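Local coordinates for deseasin MCP-01 (Pseudoalteromonas sp., PDB 3VV3), which degrades collagen as a bacterial serine protease of the subtilisin family, at residues A[47-52]-A[135-140]; A[170-175]-A[271-276]. One frame throughout, in Å; residues are numbered along the deposited sequence.

Contact 1. Residues A[47-52]-A[135-140]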
# COMPACT_ATOMS: atom_id res chain seq x y z
N GLY A 47 -19.38 0.69 9.36
CA GLY A 47 -18.66 1.92 9.08
C GLY A 47 -17.27 1.63 8.56
O GLY A 47 -16.56 0.78 9.11
N VAL A 48 -16.87 2.33 7.50
CA VAL A 48 -15.52 2.19 6.96
C VAL A 48 -14.78 3.51 7.14
O VAL A 48 -15.18 4.53 6.58
CB VAL A 48 -15.54 1.80 5.46
CG1 VAL A 48 -14.12 1.82 4.88
CG2 VAL A 48 -16.19 0.44 5.28
N ILE A 49 -13.74 3.48 7.97
CA ILE A 49 -12.93 4.66 8.26
C ILE A 49 -11.63 4.56 7.46
O ILE A 49 -10.77 3.71 7.74
CB ILE A 49 -12.66 4.76 9.78
CG1 ILE A 49 -14.01 4.86 10.53
CG2 ILE A 49 -11.73 5.95 10.09
CD1 ILE A 49 -13.90 4.87 12.08
N ASP A 50 -11.50 5.40 6.44
CA ASP A 50 -10.48 5.15 5.42
C ASP A 50 -10.38 6.36 4.49
O ASP A 50 -10.57 7.50 4.92
CB ASP A 50 -10.87 3.88 4.66
CG ASP A 50 -9.67 3.11 4.11
OD1 ASP A 50 -8.93 3.65 3.26
OD2 ASP A 50 -9.49 1.94 4.50
N THR A 51 -10.09 6.11 3.22
CA THR A 51 -10.00 7.19 2.23
C THR A 51 -11.36 7.57 1.66
O THR A 51 -11.45 8.39 0.75
CB THR A 51 -9.11 6.79 1.03
OG1 THR A 51 -9.70 5.70 0.33
CG2 THR A 51 -7.71 6.39 1.49
N GLY A 52 -12.42 6.94 2.18
CA GLY A 52 -13.77 7.18 1.68
C GLY A 52 -14.42 5.91 1.14
O GLY A 52 -13.87 4.81 1.26
N CYS A 135 -16.49 7.13 6.41
CA CYS A 135 -15.88 8.36 6.90
C CYS A 135 -14.47 8.44 6.32
O CYS A 135 -13.63 7.58 6.57
CB CYS A 135 -15.84 8.42 8.43
SG CYS A 135 -15.19 10.00 9.05
N LYS A 136 -14.26 9.47 5.52
CA LYS A 136 -13.00 9.71 4.85
C LYS A 136 -12.13 10.60 5.73
O LYS A 136 -12.45 11.77 5.94
CB LYS A 136 -13.28 10.40 3.50
CG LYS A 136 -12.04 10.90 2.76
CD LYS A 136 -12.44 11.47 1.40
CE LYS A 136 -11.20 11.92 0.63
NZ LYS A 136 -10.27 10.77 0.37
N PHE A 137 -11.05 10.04 6.28
CA PHE A 137 -10.09 10.85 7.03
C PHE A 137 -8.72 10.88 6.35
O PHE A 137 -7.82 11.60 6.79
CB PHE A 137 -9.96 10.40 8.51
CG PHE A 137 -9.02 9.23 8.72
CD1 PHE A 137 -9.40 7.95 8.35
CD2 PHE A 137 -7.78 9.42 9.30
CE1 PHE A 137 -8.54 6.86 8.55
CE2 PHE A 137 -6.91 8.34 9.51
CZ PHE A 137 -7.30 7.06 9.13
N LEU A 138 -8.57 10.11 5.27
CA LEU A 138 -7.35 10.10 4.48
C LEU A 138 -7.62 10.72 3.12
O LEU A 138 -8.55 10.32 2.42
CB LEU A 138 -6.84 8.67 4.30
CG LEU A 138 -6.42 8.01 5.61
CD1 LEU A 138 -6.18 6.52 5.42
CD2 LEU A 138 -5.18 8.70 6.18
N ALA A 139 -6.78 11.68 2.74
CA ALA A 139 -6.98 12.43 1.50
C ALA A 139 -6.51 11.65 0.29
O ALA A 139 -5.92 10.57 0.42
CB ALA A 139 -6.26 13.76 1.57
N ALA A 140 -6.74 12.21 -0.90
CA ALA A 140 -6.31 11.59 -2.14
C ALA A 140 -4.80 11.33 -2.16
O ALA A 140 -4.33 10.38 -2.81
CB ALA A 140 -6.70 12.46 -3.32
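Asp50 O accepts two backbone hydrogen bonds from the loop that follows strand 131-136. Phe137 N meets Asp50 O at 2.9 Å, nearly along the C=O axis. Leu138 N reaches the same Asp50 O at 3.3 Å, from above the carbonyl plane. Lys136 grips the next turn. Lys136 NZ bonds to Thr51 O at 2.7 Å and equally closely to Leu138 O, so one ammonium ties both segments together. The chain is extended until its last torsion (chi4 61°), where it bends NZ back to these two oxygens. Asp102 adds a salt bridge to NZ. Lys136 CB lies against Gly52 CA, and a CB on Gly52 would press on the carbonyl O of Thr51 and come close to Lys136 CD.

On the other face of the sheet, Ile49 CG2 touches Phe137 CD1 at 3.5 Å, with the two side chains at about a right angle. Leu138 CG covers one face of the Phe137 ring, over its centre. Trp173 meets that ring edge-to-face. Thr51 CG2 packs on Leu138 CB at 3.7 Å, while Thr51 OG1 bonds to Asp101 and to Gly106 N.

Behind this, the strands run parallel. Cys135 N bonds to Val48 O at 2.9 Å, and Asp50 N to Cys135 O at 3.1 Å. Cys135 is also anchored by its disulfide to Cys152. Asp50 OD1 takes the Thr51 N-H on its anti lone pair and also bonds His105 ND1. This geometry is consistent with Asp50 being the aspartate of a subtilisin Ser-His-Asp triad, placed at the C-terminal end of an interior strand of the parallel sheet.

Contact 2. Residues A[170-175]-A[271-276]; sequences NNSWGG and MATPHV
Ser172 OG makes a hydrogen bond to Ser270 O and rests against Thr273 CB at 3.6 Å. Asn170 OD1 lies 3.0 Å from the same Ser172 OG, also within reach of its one proton. The contact joins the end of parallel strand 166-171 to helix 269-284 of the subtilisin fold. Ser270, probably the nucleophile of the catalytic triad, lies in the first turn of that helix.

Asn170 and Thr273 bury the most surface here. Asn170 CG is anti to the backbone N (chi1 -176°), which lays the carboxamide against Thr273 and Pro274. There ND2 of Asn170 lies 3.3 Å from Thr273 CG2. Thr273 OG1 turns back along its own helix and bonds to Thr269 O. Its methyl CG2 is thereby left to meet the strand. An alanine at Asn170 would probably open a gap beside Thr273 and Pro274 and leave Ser172 OG without its neighbouring carboxamide oxygen.

Pro274 kinks the helix, because its N has no hydrogen to give to the turn before. Its ring lies beside both polar side chains. Pro274 CD is 3.7 Å from Ser172 OG, and Pro274 CB is 3.5 Å from Asn170 ND2.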
# COMPACT_ATOMS: atom_id res chain seq x y z
N ASN A 170 -14.65 -0.86 10.38
CA ASN A 170 -13.49 -1.37 9.69
C ASN A 170 -12.37 -0.33 9.69
O ASN A 170 -12.55 0.79 9.20
CB ASN A 170 -13.85 -1.74 8.25
CG ASN A 170 -12.69 -2.36 7.51
OD1 ASN A 170 -11.84 -1.67 6.96
ND2 ASN A 170 -12.65 -3.67 7.51
N ASN A 171 -11.22 -0.71 10.24
CA ASN A 171 -10.09 0.20 10.35
C ASN A 171 -8.84 -0.37 9.69
O ASN A 171 -7.97 -0.92 10.38
CB ASN A 171 -9.83 0.55 11.81
CG ASN A 171 -11.06 1.14 12.48
OD1 ASN A 171 -11.87 0.42 13.08
ND2 ASN A 171 -11.23 2.44 12.33
N SER A 172 -8.80 -0.26 8.37
CA SER A 172 -7.67 -0.75 7.57
C SER A 172 -6.62 0.33 7.43
O SER A 172 -6.33 0.81 6.33
CB SER A 172 -8.16 -1.19 6.19
OG SER A 172 -8.97 -2.35 6.28
N TRP A 173 -6.07 0.73 8.57
CA TRP A 173 -5.08 1.79 8.64
C TRP A 173 -4.28 1.64 9.92
O TRP A 173 -4.69 0.92 10.83
CB TRP A 173 -5.75 3.18 8.59
CG TRP A 173 -6.84 3.42 9.63
CD1 TRP A 173 -8.17 3.16 9.49
CD2 TRP A 173 -6.68 4.00 10.94
NE1 TRP A 173 -8.85 3.53 10.63
CE2 TRP A 173 -7.96 4.05 11.53
CE3 TRP A 173 -5.58 4.47 11.66
CZ2 TRP A 173 -8.17 4.54 12.82
CZ3 TRP A 173 -5.80 4.97 12.94
CH2 TRP A 173 -7.08 4.99 13.51
N GLY A 174 -3.14 2.30 9.98
CA GLY A 174 -2.34 2.29 11.18
C GLY A 174 -1.23 3.32 11.10
O GLY A 174 -0.95 3.85 10.03
N GLY A 175 -0.61 3.60 12.24
CA GLY A 175 0.51 4.52 12.28
C GLY A 175 0.57 5.23 13.61
O GLY A 175 -0.43 5.31 14.33
N MET A 271 -6.58 -5.70 3.74
CA MET A 271 -7.53 -6.53 2.98
C MET A 271 -8.10 -7.66 3.83
O MET A 271 -9.21 -8.14 3.60
CB MET A 271 -6.85 -7.10 1.72
CG MET A 271 -6.62 -6.10 0.58
SD MET A 271 -5.43 -4.79 0.94
CE MET A 271 -6.54 -3.38 1.03
N ALA A 272 -7.32 -8.08 4.83
CA ALA A 272 -7.78 -9.12 5.76
C ALA A 272 -8.86 -8.56 6.68
O ALA A 272 -9.86 -9.22 6.96
CB ALA A 272 -6.59 -9.65 6.58
N THR A 273 -8.64 -7.34 7.15
CA THR A 273 -9.56 -6.67 8.07
C THR A 273 -11.03 -6.67 7.60
O THR A 273 -11.92 -7.04 8.38
CB THR A 273 -9.01 -5.25 8.38
OG1 THR A 273 -7.75 -5.40 9.05
CG2 THR A 273 -9.95 -4.46 9.27
N PRO A 274 -11.29 -6.27 6.35
CA PRO A 274 -12.69 -6.26 5.88
C PRO A 274 -13.33 -7.64 5.70
O PRO A 274 -14.55 -7.72 5.71
CB PRO A 274 -12.62 -5.49 4.55
CG PRO A 274 -11.20 -5.66 4.09
CD PRO A 274 -10.39 -5.61 5.38
N HIS A 275 -12.55 -8.71 5.53
CA HIS A 275 -13.16 -10.04 5.58
C HIS A 275 -13.77 -10.24 6.97
O HIS A 275 -14.89 -10.76 7.10
CB HIS A 275 -12.16 -11.16 5.27
CG HIS A 275 -11.75 -11.21 3.83
ND1 HIS A 275 -12.40 -11.99 2.89
CD2 HIS A 275 -10.75 -10.58 3.17
CE1 HIS A 275 -11.82 -11.83 1.72
NE2 HIS A 275 -10.82 -10.98 1.86
N VAL A 276 -13.03 -9.83 7.99
CA VAL A 276 -13.49 -9.96 9.37
C VAL A 276 -14.64 -9.01 9.70
O VAL A 276 -15.64 -9.41 10.31
CB VAL A 276 -12.34 -9.79 10.39
CG1 VAL A 276 -12.87 -9.87 11.82
CG2 VAL A 276 -11.27 -10.86 10.16

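How the contacts relate
The centres of contacts 1 and 2 are about 12 Å apart. Along the chain they come in series, with contact 1 complete before contact 2 begins. Both reach one parallel sheet, in which strand 45-50 lies between strands 131-136 and 166-171. Gly47 O and Asn170 N, 2.8 Å apart, probably form one of the hydrogen bonds that join the two contacts. Contact 1 links two strands, whereas contact 2 sets a helix against the sheet. Contact 1 holds Asp50, and contact 2 packs beside Ser270. With His105 of helix 105-114 these residues make a probable catalytic triad.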